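Local coordinates for protein beta-N-acetylhexosaminidase (PDB 1JAK) that hydrolyses terminal, non-reducing N-acetylhexosamine residues from glycoconjugates as a family 20 glycoside hydrolase, by substrate-assisted catalysis, at residues G361-Y366 with G389-P394; V27-A32 with G468-G473. All blocks are in the same frame, centred on the assembly; numbering follows the deposited sequence.

Interaction 1 of 2, residues G361-Y366 with G389-P394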
ATOM      1  N   GLY A 361     -11.400   7.011 -18.340  1.00 12.25           N
ATOM      2  CA  GLY A 361     -10.918   5.872 -17.575  1.00 11.80           C
ATOM      3  C   GLY A 361      -9.792   6.179 -16.606  1.00 12.32           C
ATOM      4  O   GLY A 361      -9.430   5.344 -15.779  1.00 11.29           O
ATOM      5  N   ALA A 362      -9.235   7.378 -16.695  1.00 11.65           N
ATOM      6  CA  ALA A 362      -8.137   7.754 -15.815  1.00 11.59           C
ATOM      7  C   ALA A 362      -8.561   7.932 -14.364  1.00 11.10           C
ATOM      8  O   ALA A 362      -9.734   8.158 -14.064  1.00 11.51           O
ATOM      9  CB  ALA A 362      -7.495   9.040 -16.318  1.00 11.39           C
ATOM     10  N   LEU A 363      -7.591   7.801 -13.464  1.00 10.28           N
ATOM     11  CA  LEU A 363      -7.817   8.010 -12.040  1.00 10.30           C
ATOM     12  C   LEU A 363      -6.794   9.052 -11.610  1.00  9.53           C
ATOM     13  O   LEU A 363      -5.698   9.103 -12.166  1.00  9.56           O
ATOM     14  CB  LEU A 363      -7.566   6.740 -11.222  1.00 11.15           C
ATOM     15  CG  LEU A 363      -8.516   5.549 -11.315  1.00 12.72           C
ATOM     16  CD1 LEU A 363      -8.230   4.761 -12.579  1.00 15.25           C
ATOM     17  CD2 LEU A 363      -8.314   4.662 -10.091  1.00 14.89           C
ATOM     18  N   VAL A 364      -7.152   9.897 -10.652  1.00  9.36           N
ATOM     19  CA  VAL A 364      -6.196  10.875 -10.150  1.00  8.73           C
ATOM     20  C   VAL A 364      -6.058  10.681  -8.653  1.00  8.46           C
ATOM     21  O   VAL A 364      -7.024  10.346  -7.964  1.00  8.65           O
ATOM     22  CB  VAL A 364      -6.601  12.339 -10.460  1.00  9.79           C
ATOM     23  CG1 VAL A 364      -6.534  12.578 -11.962  1.00 10.19           C
ATOM     24  CG2 VAL A 364      -7.990  12.642  -9.917  1.00 10.85           C
ATOM     25  N   GLN A 365      -4.840  10.865  -8.158  1.00  7.52           N
ATOM     26  CA  GLN A 365      -4.562  10.690  -6.742  1.00  6.21           C
ATOM     27  C   GLN A 365      -4.453  12.048  -6.061  1.00  7.62           C
ATOM     28  O   GLN A 365      -3.501  12.795  -6.288  1.00  8.03           O
ATOM     29  CB  GLN A 365      -3.264   9.902  -6.558  1.00  6.81           C
ATOM     30  CG  GLN A 365      -3.053   9.418  -5.133  1.00  7.69           C
ATOM     31  CD  GLN A 365      -1.825   8.542  -4.981  1.00  7.63           C
ATOM     32  OE1 GLN A 365      -1.278   8.029  -5.964  1.00  7.14           O
ATOM     33  NE2 GLN A 365      -1.391   8.355  -3.740  1.00  6.50           N
ATOM     34  N   TYR A 366      -5.438  12.350  -5.224  1.00  6.50           N
ATOM     35  CA  TYR A 366      -5.494  13.619  -4.511  1.00  7.76           C
ATOM     36  C   TYR A 366      -4.632  13.636  -3.255  1.00  7.87           C
ATOM     37  O   TYR A 366      -4.876  12.872  -2.314  1.00  7.26           O
ATOM     38  CB  TYR A 366      -6.937  13.923  -4.117  1.00  8.21           C
ATOM     39  CG  TYR A 366      -7.100  15.265  -3.456  1.00  9.64           C
ATOM     40  CD1 TYR A 366      -7.062  16.440  -4.208  1.00  9.85           C
ATOM     41  CD2 TYR A 366      -7.272  15.367  -2.077  1.00  8.49           C
ATOM     42  CE1 TYR A 366      -7.193  17.683  -3.603  1.00  9.91           C
ATOM     43  CE2 TYR A 366      -7.405  16.609  -1.459  1.00 10.20           C
ATOM     44  CZ  TYR A 366      -7.364  17.762  -2.231  1.00  9.36           C
ATOM     45  OH  TYR A 366      -7.498  18.993  -1.632  1.00  9.60           O
ATOM     46  N   GLY A 389     -11.810   8.770 -11.722  1.00 10.36           N
ATOM     47  CA  GLY A 389     -11.824   8.126 -10.422  1.00 11.09           C
ATOM     48  C   GLY A 389     -10.909   8.856  -9.457  1.00 10.35           C
ATOM     49  O   GLY A 389      -9.871   9.373  -9.860  1.00 10.95           O
ATOM     50  N   LEU A 390     -11.288   8.897  -8.184  1.00  9.32           N
ATOM     51  CA  LEU A 390     -10.493   9.585  -7.175  1.00 10.98           C
ATOM     52  C   LEU A 390      -9.858   8.658  -6.148  1.00 10.11           C
ATOM     53  O   LEU A 390     -10.533   7.820  -5.556  1.00 11.05           O
ATOM     54  CB  LEU A 390     -11.359  10.602  -6.433  1.00 12.92           C
ATOM     55  CG  LEU A 390     -11.331  12.066  -6.869  1.00 17.11           C
ATOM     56  CD1 LEU A 390     -11.453  12.191  -8.371  1.00 19.88           C
ATOM     57  CD2 LEU A 390     -12.456  12.800  -6.154  1.00 15.87           C
ATOM     58  N   ILE A 391      -8.553   8.822  -5.950  1.00  9.06           N
ATOM     59  CA  ILE A 391      -7.810   8.054  -4.953  1.00  8.22           C
ATOM     60  C   ILE A 391      -7.432   9.111  -3.923  1.00  7.88           C
ATOM     61  O   ILE A 391      -6.734  10.071  -4.250  1.00  9.25           O
ATOM     62  CB  ILE A 391      -6.523   7.452  -5.540  1.00  8.19           C
ATOM     63  CG1 ILE A 391      -6.869   6.412  -6.609  1.00  7.55           C
ATOM     64  CG2 ILE A 391      -5.692   6.829  -4.426  1.00  7.45           C
ATOM     65  CD1 ILE A 391      -5.706   6.071  -7.519  1.00  8.90           C
ATOM     66  N   LEU A 392      -7.890   8.951  -2.688  1.00  6.94           N
ATOM     67  CA  LEU A 392      -7.601   9.945  -1.661  1.00  7.46           C
ATOM     68  C   LEU A 392      -6.417   9.621  -0.759  1.00  7.89           C
ATOM     69  O   LEU A 392      -6.399   8.588  -0.099  1.00  7.67           O
ATOM     70  CB  LEU A 392      -8.843  10.173  -0.792  1.00  8.19           C
ATOM     71  CG  LEU A 392     -10.105  10.630  -1.532  1.00  8.92           C
ATOM     72  CD1 LEU A 392     -11.236  10.818  -0.530  1.00 10.81           C
ATOM     73  CD2 LEU A 392      -9.831  11.931  -2.279  1.00 10.70           C
ATOM     74  N   SER A 393      -5.432  10.518  -0.747  1.00  7.77           N
ATOM     75  CA  SER A 393      -4.244  10.377   0.093  1.00  7.14           C
ATOM     76  C   SER A 393      -3.775  11.783   0.484  1.00  7.67           C
ATOM     77  O   SER A 393      -2.693  12.224   0.089  1.00  8.36           O
ATOM     78  CB  SER A 393      -3.126   9.631  -0.654  1.00  7.66           C
ATOM     79  OG  SER A 393      -2.662  10.364  -1.776  1.00  7.85           O
ATOM     80  N   PRO A 394      -4.590  12.502   1.277  1.00  8.00           N
ATOM     81  CA  PRO A 394      -4.279  13.864   1.728  1.00  7.12           C
ATOM     82  C   PRO A 394      -2.924  13.927   2.425  1.00  7.88           C
ATOM     83  O   PRO A 394      -2.629  13.107   3.293  1.00  6.92           O
ATOM     84  CB  PRO A 394      -5.429  14.192   2.682  1.00  6.70           C
ATOM     85  CG  PRO A 394      -6.557  13.305   2.188  1.00  7.56           C
ATOM     86  CD  PRO A 394      -5.836  12.017   1.897  1.00  6.85           C
TER
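Ile-391 packs its CD1 against CD2 of Leu-363 at 3.9 Å, on the face of the parallel pair 363-366 and 389-392 that also carries Gln-365; its CG2 meets CG of Gln-365 at 3.8 Å. This is the tight side: a beta-branched residue fills the width between leucine and glutamine, and Val-348 and Glu-444, from the flanking strands, also touch it. Gly-389 suits its place because a side chain there would press on Leu-363 CG. The other face, turned to helix 374-385, is more loosely joined: Val-364 CG2 touches Leu-390 CD1 at 3.8 Å, while Tyr-366 meets Leu-392 CD2 with CB, at 4.0 Å, and obliquely with its ring, which also meets His-351 and the helix. No touching residue is exposed, so neither face opens to solvent. The backbone ladder runs from Gly-389 N on Ala-362 O to Ser-393 N on Tyr-366 O, 2.9 Å. At its C-terminal end Gln-365 has CG anti to the backbone N (chi1 -168°) and stays extended beyond it. Its NE2 gives Ser-393 OG a hydrogen bond of 3.1 Å, nearly in the amide plane. OE1 is hydrogen-bonded to His-315 NE2, and Gln-365 NE2 weakly bonds Glu-444, which implies an amide fixed in rotation from both ends.

Interaction 2 of 2, residues V27-A32 with G468-G473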
ATOM      1  N   VAL A  27     -10.128  -6.290  15.805  1.00 12.92           N
ATOM      2  CA  VAL A  27      -9.239  -6.433  14.656  1.00 13.28           C
ATOM      3  C   VAL A  27      -9.293  -5.174  13.793  1.00 12.01           C
ATOM      4  O   VAL A  27     -10.262  -4.413  13.842  1.00 11.17           O
ATOM      5  CB  VAL A  27      -9.630  -7.646  13.780  1.00 16.60           C
ATOM      6  CG1 VAL A  27      -9.809  -8.889  14.641  1.00 16.57           C
ATOM      7  CG2 VAL A  27     -10.887  -7.349  13.018  1.00 18.84           C
ATOM      8  N   ILE A  28      -8.244  -4.960  13.007  1.00  9.32           N
ATOM      9  CA  ILE A  28      -8.169  -3.806  12.119  1.00  8.80           C
ATOM     10  C   ILE A  28      -7.816  -4.326  10.733  1.00  8.64           C
ATOM     11  O   ILE A  28      -6.856  -5.080  10.583  1.00  7.11           O
ATOM     12  CB  ILE A  28      -7.065  -2.813  12.557  1.00  8.65           C
ATOM     13  CG1 ILE A  28      -7.357  -2.279  13.961  1.00  7.42           C
ATOM     14  CG2 ILE A  28      -6.984  -1.655  11.563  1.00  8.95           C
ATOM     15  CD1 ILE A  28      -6.225  -1.442  14.547  1.00  7.21           C
ATOM     16  N   PRO A  29      -8.587  -3.943   9.702  1.00  8.83           N
ATOM     17  CA  PRO A  29      -9.768  -3.066   9.722  1.00  9.14           C
ATOM     18  C   PRO A  29     -10.951  -3.670  10.477  1.00  9.84           C
ATOM     19  O   PRO A  29     -11.073  -4.889  10.593  1.00  8.87           O
ATOM     20  CB  PRO A  29     -10.105  -2.900   8.239  1.00  9.05           C
ATOM     21  CG  PRO A  29      -8.787  -3.085   7.555  1.00  9.32           C
ATOM     22  CD  PRO A  29      -8.186  -4.239   8.317  1.00  8.22           C
ATOM     23  N   ALA A  30     -11.830  -2.814  10.983  1.00  9.65           N
ATOM     24  CA  ALA A  30     -13.019  -3.290  11.678  1.00 10.42           C
ATOM     25  C   ALA A  30     -13.816  -4.112  10.661  1.00  9.21           C
ATOM     26  O   ALA A  30     -14.044  -3.663   9.539  1.00 10.70           O
ATOM     27  CB  ALA A  30     -13.849  -2.105  12.158  1.00  9.95           C
ATOM     28  N   PRO A  31     -14.232  -5.336  11.027  1.00  9.26           N
ATOM     29  CA  PRO A  31     -15.001  -6.136  10.067  1.00  9.62           C
ATOM     30  C   PRO A  31     -16.411  -5.572   9.889  1.00 10.45           C
ATOM     31  O   PRO A  31     -16.952  -4.937  10.798  1.00 12.59           O
ATOM     32  CB  PRO A  31     -15.018  -7.529  10.704  1.00  9.51           C
ATOM     33  CG  PRO A  31     -13.789  -7.540  11.558  1.00  9.46           C
ATOM     34  CD  PRO A  31     -13.809  -6.159  12.170  1.00 10.36           C
ATOM     35  N   ALA A  32     -17.001  -5.813   8.724  1.00 12.16           N
ATOM     36  CA  ALA A  32     -18.341  -5.321   8.419  1.00 12.71           C
ATOM     37  C   ALA A  32     -19.384  -5.859   9.394  1.00 14.91           C
ATOM     38  O   ALA A  32     -20.326  -5.154   9.763  1.00 14.48           O
ATOM     39  CB  ALA A  32     -18.716  -5.696   6.991  1.00 12.70           C
ATOM     40  N   GLY A 468      -4.718   2.363  10.222  1.00  7.64           N
ATOM     41  CA  GLY A 468      -5.839   3.285  10.155  1.00  7.90           C
ATOM     42  C   GLY A 468      -6.294   3.599   8.744  1.00  7.26           C
ATOM     43  O   GLY A 468      -7.494   3.638   8.469  1.00  8.07           O
ATOM     44  N   VAL A 469      -5.346   3.831   7.841  1.00  7.13           N
ATOM     45  CA  VAL A 469      -5.701   4.136   6.461  1.00  7.04           C
ATOM     46  C   VAL A 469      -6.319   2.901   5.808  1.00  7.67           C
ATOM     47  O   VAL A 469      -7.209   3.009   4.961  1.00  8.47           O
ATOM     48  CB  VAL A 469      -4.476   4.598   5.658  1.00  6.88           C
ATOM     49  CG1 VAL A 469      -4.900   5.016   4.250  1.00  8.68           C
ATOM     50  CG2 VAL A 469      -3.802   5.763   6.380  1.00  6.52           C
ATOM     51  N   ALA A 470      -5.849   1.724   6.210  1.00  7.26           N
ATOM     52  CA  ALA A 470      -6.389   0.479   5.678  1.00  7.09           C
ATOM     53  C   ALA A 470      -7.852   0.367   6.097  1.00  7.50           C
ATOM     54  O   ALA A 470      -8.701  -0.065   5.314  1.00  7.56           O
ATOM     55  CB  ALA A 470      -5.595  -0.712   6.210  1.00  6.88           C
ATOM     56  N   GLU A 471      -8.148   0.758   7.333  1.00  8.28           N
ATOM     57  CA  GLU A 471      -9.521   0.701   7.820  1.00  8.15           C
ATOM     58  C   GLU A 471     -10.418   1.646   7.028  1.00  8.83           C
ATOM     59  O   GLU A 471     -11.544   1.295   6.681  1.00  8.98           O
ATOM     60  CB  GLU A 471      -9.601   1.049   9.310  1.00  8.83           C
ATOM     61  CG  GLU A 471     -11.044   1.117   9.818  1.00  8.86           C
ATOM     62  CD  GLU A 471     -11.189   0.720  11.274  1.00  9.91           C
ATOM     63  OE1 GLU A 471     -10.581  -0.296  11.672  1.00  8.84           O
ATOM     64  OE2 GLU A 471     -11.922   1.411  12.016  1.00 10.63           O
ATOM     65  N   LEU A 472      -9.924   2.845   6.739  1.00  7.80           N
ATOM     66  CA  LEU A 472     -10.718   3.800   5.974  1.00  7.94           C
ATOM     67  C   LEU A 472     -11.066   3.210   4.613  1.00  8.90           C
ATOM     68  O   LEU A 472     -12.151   3.441   4.084  1.00  9.51           O
ATOM     69  CB  LEU A 472      -9.951   5.115   5.791  1.00  8.41           C
ATOM     70  CG  LEU A 472      -9.676   5.909   7.069  1.00 10.78           C
ATOM     71  CD1 LEU A 472      -8.923   7.187   6.720  1.00 11.76           C
ATOM     72  CD2 LEU A 472     -10.986   6.247   7.763  1.00 13.22           C
ATOM     73  N   GLY A 473     -10.151   2.425   4.053  1.00  8.14           N
ATOM     74  CA  GLY A 473     -10.413   1.834   2.757  1.00  8.08           C
ATOM     75  C   GLY A 473     -11.309   0.610   2.812  1.00  8.76           C
ATOM     76  O   GLY A 473     -12.071   0.352   1.884  1.00  8.35           O
TER
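Glu-471 OE1 accepts the backbone N-H of Ala-30 at 2.9 Å, from above the carboxylate plane (63° out of it) and with a bent N-H...O angle of 142°. The same oxygen lies 3.5 Å from Pro-29 CA and 3.8 Å from Ile-28 CG2. Nearer the helix, Pro-29 lays CB 3.7 Å from Glu-471 CA, and its CG comes 4.2 Å from Ala-470 CB; the small alanine lets the proline ring lie close to the helix backbone. The peptide bond between Ile-28 and Pro-29 is cis. Glu-471 CG stands anti to the backbone N (chi1 175°), and the bend at chi2 turns CD to 3.6 Å from Ala-30 N. Farther out, Arg-488 forms a salt bridge with OE1 and also binds Val-27 O, while Tyr-424 OH bonds OE2, so both oxygens of this buried acid are satisfied. An alanine at Glu-471 would probably leave the Ala-30 N-H without this acceptor, the Arg-488 charge without its carboxylate mate and Tyr-424 OH without OE2. Ser-475, bonded to Ala-30 O, ties the loop just beyond the helix. Such a buried carboxylate, gripping a loop N-H and an arginine, here joins the N-terminal domain to helix 465-474 of the alpha/beta-barrel catalytic domain.

Interaction 1 is local, pairing neighbouring strands of one beta-alpha-beta unit of the catalytic barrel, whereas interaction 2 links sequence 436 residues apart and brings the N-terminal domain onto a helix of the same barrel. Along the chain, 361-366 and 389-394 are nested inside the loop that 27-32 and 468-473 close. Their centres lie 20 Å apart and their nearest atoms about 6 Å, without touching. Interaction 1 lies near the active site: the side chain of Gln-365 is about 7 Å from the bound piperidine inhibitor, and it touches Trp-350, a residue of the ligand pocket. Interaction 2 belongs instead to the junction between the domains.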